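Local atomic coordinates of enoyl-acyl carrier protein reductase (Uncultured bacterium, PDB entry 6KIA), a protein that probably reduces the enoyl group of acyl carrier protein-bound fatty acid intermediates, using NADH, and confers resistance to triclosan. Residues Q233-A238 with G280-V285. Sequence-based numbering, arbitrary orientation.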
ATOM      1  N   GLN A 233      -3.056  25.124  -6.774  1.00 24.70           N
ATOM      2  CA  GLN A 233      -2.099  24.288  -6.025  1.00 20.59           C
ATOM      3  C   GLN A 233      -2.175  22.851  -6.512  1.00 22.64           C
ATOM      4  O   GLN A 233      -3.255  22.347  -6.819  1.00 25.70           O
ATOM      5  CB  GLN A 233      -2.394  24.327  -4.524  1.00 23.84           C
ATOM      6  CG  GLN A 233      -2.248  25.707  -3.899  1.00 23.84           C
ATOM      7  CD  GLN A 233      -0.804  26.120  -3.745  1.00 32.49           C
ATOM      8  OE1 GLN A 233       0.052  25.310  -3.383  1.00 31.03           O
ATOM      9  NE2 GLN A 233      -0.523  27.399  -3.987  1.00 32.31           N
ATOM     10  N   VAL A 234      -1.028  22.190  -6.585  1.00 20.31           N
ATOM     11  CA  VAL A 234      -0.988  20.788  -6.987  1.00 19.88           C
ATOM     12  C   VAL A 234      -0.265  19.949  -5.941  1.00 21.74           C
ATOM     13  O   VAL A 234       0.800  20.332  -5.440  1.00 21.73           O
ATOM     14  CB  VAL A 234      -0.298  20.626  -8.355  1.00 24.23           C
ATOM     15  CG1 VAL A 234      -0.151  19.135  -8.738  1.00 22.83           C
ATOM     16  CG2 VAL A 234      -1.073  21.383  -9.410  1.00 21.10           C
ATOM     17  N   ARG A 235      -0.855  18.801  -5.616  1.00 19.64           N
ATOM     18  CA  ARG A 235      -0.295  17.889  -4.636  1.00 18.74           C
ATOM     19  C   ARG A 235      -0.260  16.461  -5.197  1.00 18.30           C
ATOM     20  O   ARG A 235      -1.141  16.056  -5.967  1.00 17.54           O
ATOM     21  CB  ARG A 235      -1.131  17.914  -3.361  1.00 18.98           C
ATOM     22  CG  ARG A 235      -1.277  19.273  -2.707  1.00 18.81           C
ATOM     23  CD  ARG A 235       0.053  19.795  -2.197  1.00 20.37           C
ATOM     24  NE  ARG A 235      -0.134  21.040  -1.456  1.00 25.68           N
ATOM     25  CZ  ARG A 235       0.024  22.245  -1.991  1.00 22.02           C
ATOM     26  NH1 ARG A 235       0.399  22.353  -3.251  1.00 23.18           N
ATOM     27  NH2 ARG A 235      -0.178  23.333  -1.260  1.00 25.14           N
ATOM     28  N   TYR A 236       0.764  15.710  -4.803  1.00 18.02           N
ATOM     29  CA  TYR A 236       0.856  14.269  -5.088  1.00 17.43           C
ATOM     30  C   TYR A 236       0.997  13.532  -3.772  1.00 20.11           C
ATOM     31  O   TYR A 236       1.748  13.976  -2.903  1.00 20.68           O
ATOM     32  CB  TYR A 236       2.052  13.934  -5.974  1.00 17.63           C
ATOM     33  CG  TYR A 236       2.024  14.673  -7.290  1.00 17.86           C
ATOM     34  CD1 TYR A 236       2.507  15.975  -7.375  1.00 22.52           C
ATOM     35  CD2 TYR A 236       1.482  14.091  -8.433  1.00 18.06           C
ATOM     36  CE1 TYR A 236       2.462  16.674  -8.570  1.00 23.36           C
ATOM     37  CE2 TYR A 236       1.445  14.792  -9.634  1.00 19.37           C
ATOM     38  CZ  TYR A 236       1.932  16.074  -9.683  1.00 20.22           C
ATOM     39  OH  TYR A 236       1.904  16.772 -10.870  1.00 23.77           O
ATOM     40  N   SER A 237       0.253  12.443  -3.609  1.00 18.46           N
ATOM     41  CA  SER A 237       0.425  11.605  -2.422  1.00 17.00           C
ATOM     42  C   SER A 237       0.669  10.180  -2.899  1.00 17.85           C
ATOM     43  O   SER A 237       0.272   9.817  -4.017  1.00 17.30           O
ATOM     44  CB  SER A 237      -0.807  11.670  -1.517  1.00 16.83           C
ATOM     45  OG  SER A 237      -1.927  11.066  -2.158  1.00 16.93           O
ATOM     46  N   ALA A 238       1.336   9.380  -2.071  1.00 17.03           N
ATOM     47  CA  ALA A 238       1.492   7.959  -2.334  1.00 17.13           C
ATOM     48  C   ALA A 238       1.400   7.240  -1.003  1.00 16.96           C
ATOM     49  O   ALA A 238       1.721   7.807   0.042  1.00 16.79           O
ATOM     50  CB  ALA A 238       2.829   7.640  -3.027  1.00 20.78           C
ATOM     51  N   GLY A 280      10.636  21.540  -6.129  1.00 29.12           N
ATOM     52  CA  GLY A 280       9.507  22.394  -5.796  1.00 30.01           C
ATOM     53  C   GLY A 280       8.154  21.742  -5.996  1.00 33.17           C
ATOM     54  O   GLY A 280       7.113  22.388  -5.856  1.00 32.25           O
ATOM     55  N   ILE A 281       8.168  20.455  -6.332  1.00 31.27           N
ATOM     56  CA  ILE A 281       6.943  19.676  -6.499  1.00 23.41           C
ATOM     57  C   ILE A 281       6.484  19.122  -5.138  1.00 27.79           C
ATOM     58  O   ILE A 281       7.270  18.535  -4.383  1.00 26.36           O
ATOM     59  CB  ILE A 281       7.155  18.526  -7.506  1.00 23.58           C
ATOM     60  CG1 ILE A 281       7.709  19.054  -8.841  1.00 20.18           C
ATOM     61  CG2 ILE A 281       5.860  17.717  -7.710  1.00 26.90           C
ATOM     62  CD1 ILE A 281       8.342  17.965  -9.685  1.00 24.00           C
ATOM     63  N   LYS A 282       5.219  19.346  -4.809  1.00 20.47           N
ATOM     64  CA  LYS A 282       4.663  18.903  -3.527  1.00 22.95           C
ATOM     65  C   LYS A 282       4.198  17.441  -3.589  1.00 25.83           C
ATOM     66  O   LYS A 282       2.997  17.149  -3.700  1.00 25.06           O
ATOM     67  CB  LYS A 282       3.502  19.803  -3.112  1.00 27.36           C
ATOM     68  CG  LYS A 282       3.897  21.257  -2.809  1.00 38.03           C
ATOM     69  CD  LYS A 282       5.087  21.349  -1.878  1.00 38.85           C
ATOM     70  CE  LYS A 282       5.544  22.797  -1.712  1.00 52.24           C
ATOM     71  NZ  LYS A 282       6.868  22.887  -1.021  1.00 58.54           N
ATOM     72  N   ALA A 283       5.161  16.532  -3.538  1.00 24.84           N
ATOM     73  CA  ALA A 283       4.905  15.092  -3.566  1.00 22.90           C
ATOM     74  C   ALA A 283       5.303  14.486  -2.222  1.00 24.39           C
ATOM     75  O   ALA A 283       6.416  14.720  -1.745  1.00 23.89           O
ATOM     76  CB  ALA A 283       5.679  14.442  -4.719  1.00 18.67           C
ATOM     77  N   THR A 284       4.395  13.728  -1.603  1.00 19.97           N
ATOM     78  CA  THR A 284       4.637  13.168  -0.291  1.00 20.27           C
ATOM     79  C   THR A 284       4.254  11.683  -0.267  1.00 20.21           C
ATOM     80  O   THR A 284       3.139  11.305  -0.651  1.00 21.63           O
ATOM     81  CB  THR A 284       3.852  13.935   0.801  1.00 22.71           C
ATOM     82  OG1 THR A 284       4.254  15.325   0.808  1.00 21.52           O
ATOM     83  CG2 THR A 284       4.091  13.325   2.196  1.00 22.17           C
ATOM     84  N   VAL A 285       5.187  10.857   0.185  1.00 18.46           N
ATOM     85  CA  VAL A 285       4.897   9.460   0.492  1.00 19.41           C
ATOM     86  C   VAL A 285       4.494   9.359   1.940  1.00 20.53           C
ATOM     87  O   VAL A 285       5.218   9.816   2.828  1.00 20.94           O
ATOM     88  CB  VAL A 285       6.116   8.542   0.256  1.00 18.11           C
ATOM     89  CG1 VAL A 285       5.826   7.123   0.761  1.00 18.36           C
ATOM     90  CG2 VAL A 285       6.504   8.543  -1.225  1.00 21.21           C
TER
HETATM   91  O   HOH W   1       3.248  20.356  -6.752  1.00 27.23           O
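Three backbone hydrogen bonds pair the parallel strands within 233-238 and 280-285: Tyr236 N gives to Lys282 O (2.9 Å, nearly straight at 167°), Thr284 N to Tyr236 O, and Ala238 N to Thr284 O. Before them, a water extends the ladder, donating to Val234 O and accepting from Lys282 N.

Between the strands, the chain makes a hairpin (244-248 with 251-255) and then helix 263-278, which a Schellman motif ends at Gly280, whose positive phi (86°) would crowd a beta carbon against the preceding carbonyl. This is a beta-alpha-beta crossover with a hairpin inserted, in a Rossmann-type sheet, with Ala238 about 7 Å by its side chain from the bound NADH.

Apolar contacts gather on the face of Tyr236, Ala283, Ala238 and Val285. Ile281 CG2 meets Tyr236 CE1 obliquely at 3.7 Å, while the small Ala283 sets its CB 3.9 Å from Tyr236 CB. Tyrosine suits this buried face: its ring packs there while its OH bonds to Ser220 and Arg224.

Polar grips dominate around Arg235, which offers an aliphatic chain to lie along Lys282 and several N-H groups for carbonyls. Bent at chi2 (-65°), it brings one guanidinium face under Lys282 CG, 3.7 Å from NH1. NH1 and NH2 both hold Gln233 OE1, in the guanidinium plane; NH1 also reaches Val234 O, above that carbonyl's plane. The lysine's cation-pi partner is Trp277.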